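Local coordinates for DUF5624 domain-containing protein (PDB 4JX2) that is of unknown function but is probably secreted, and forms a two-fold symmetric pair in the crystal, at the interface of chains A and B. Numbering follows the deposited sequence. Chains: chain A/B, hypothetical protein.

The interface of chains A and B. Residues chain A 124, 205, 208-209, 213, 224; chain B 339-340.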
# COMPACT_ATOMS: atom_id res chain seq x y z
N MSE A 124 28.21 -1.59 -4.03
CA MSE A 124 27.43 -2.81 -4.33
C MSE A 124 26.91 -2.77 -5.78
O MSE A 124 27.05 -3.75 -6.52
CB MSE A 124 26.25 -2.96 -3.36
CG MSE A 124 26.64 -3.35 -1.97
SE MSE A 124 25.12 -3.11 -0.75
CE MSE A 124 26.08 -2.48 0.84
N MSE A 205 30.87 -8.98 -5.85
CA MSE A 205 29.95 -9.00 -4.71
C MSE A 205 30.63 -9.55 -3.45
O MSE A 205 30.61 -8.90 -2.40
CB MSE A 205 28.68 -9.83 -5.02
CG MSE A 205 27.80 -9.28 -6.13
SE MSE A 205 26.85 -7.66 -5.65
CE MSE A 205 25.37 -7.91 -6.84
N LEU A 208 33.85 -7.49 -2.27
CA LEU A 208 33.39 -6.24 -1.66
C LEU A 208 32.96 -6.46 -0.19
O LEU A 208 33.35 -5.67 0.68
CB LEU A 208 32.22 -5.63 -2.48
CG LEU A 208 31.45 -4.47 -1.84
CD1 LEU A 208 32.27 -3.17 -1.84
CD2 LEU A 208 30.14 -4.29 -2.52
N GLN A 209 32.21 -7.55 0.06
CA GLN A 209 31.77 -7.88 1.40
C GLN A 209 32.96 -8.16 2.32
O GLN A 209 33.06 -7.57 3.40
CB GLN A 209 30.83 -9.10 1.35
CG GLN A 209 30.47 -9.55 2.77
CD GLN A 209 29.39 -10.57 2.92
OE1 GLN A 209 28.47 -10.38 3.71
NE2 GLN A 209 29.49 -11.68 2.21
N LEU A 213 33.10 -4.08 3.33
CA LEU A 213 31.93 -4.01 4.21
C LEU A 213 32.19 -4.62 5.60
O LEU A 213 31.79 -4.03 6.59
CB LEU A 213 30.70 -4.66 3.55
CG LEU A 213 30.22 -4.02 2.25
CD1 LEU A 213 29.10 -4.82 1.63
CD2 LEU A 213 29.82 -2.56 2.46
N ASN A 224 30.06 -1.54 7.45
CA ASN A 224 28.73 -1.89 7.92
C ASN A 224 28.35 -1.03 9.15
O ASN A 224 27.24 -0.54 9.21
CB ASN A 224 28.69 -3.37 8.29
CG ASN A 224 28.65 -4.40 7.18
OD1 ASN A 224 28.11 -4.21 6.09
ND2 ASN A 224 29.11 -5.59 7.48
N VAL B 339 25.37 -9.71 -2.10
CA VAL B 339 26.46 -9.06 -1.38
C VAL B 339 26.45 -9.36 0.15
O VAL B 339 27.52 -9.60 0.69
CB VAL B 339 26.60 -7.54 -1.65
CG1 VAL B 339 25.47 -6.74 -1.00
CG2 VAL B 339 27.94 -7.03 -1.13
N PHE B 340 25.30 -9.34 0.83
CA PHE B 340 25.24 -9.51 2.27
C PHE B 340 25.08 -10.98 2.71
O PHE B 340 24.37 -11.25 3.69
CB PHE B 340 24.11 -8.65 2.85
CG PHE B 340 24.36 -7.16 2.90
CD1 PHE B 340 25.48 -6.64 3.55
CD2 PHE B 340 23.39 -6.26 2.45
CE1 PHE B 340 25.67 -5.27 3.66
CE2 PHE B 340 23.57 -4.89 2.57
CZ PHE B 340 24.71 -4.40 3.19
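B:Val339 and A:Met124 meet where the last turn of helix 315-339 of chain B is pushed against helices 119-131 and 205-213 of chain A, a worked example of a helix end used as an apolar plug. The two branches of the valine divide the work. CG1 of B:Val339 faces the selenomethionine A:Met124, 3.7 Å from its SE, while CG2 branches toward A:Leu213 and A:Leu208, 3.7 Å from CD1 of the first and 3.8 Å from CD2 of the second, and lies 3.5 Å from the backbone O of A:Met205. This split follows from a chi1 of 71°, which sets CG2 opposite the backbone N and wedges CG1 between that N and the carbonyl carbon. The side chain of A:Met205, also a selenomethionine, adds a more distant contact, its SE 4.0 Å from the valine CB.

B:Phe340, just past the helix, continues the apolar surface. The side chains of A:Met124 and B:Phe340 cross at about a right angle, bringing the terminal methyl CE to the ring's far end at CZ; the bend at chi3 (-143°) turns that methyl toward the phenyl group. Within its own chain, B:Val339 CG1 lies over one ring face near the rim.

The extended A:Gln209 covers the last carbonyl of the helix: its amide turns a flat face to O of B:Val339, which sits over CD, so the geometry suggests no hydrogen bond. B:Val339, with 85 Å² hidden, is the tight centre; A:Asn224, with 4 Å², marks the loose side, its OD1 3.6 Å from CE1 of B:Phe340 and amide and ring planes 43° apart.

Repeated by symmetry, this seating of a helix end against two helices of the partner would help hold the two copies together, although the crystal assembly alone does not establish a dimer in solution.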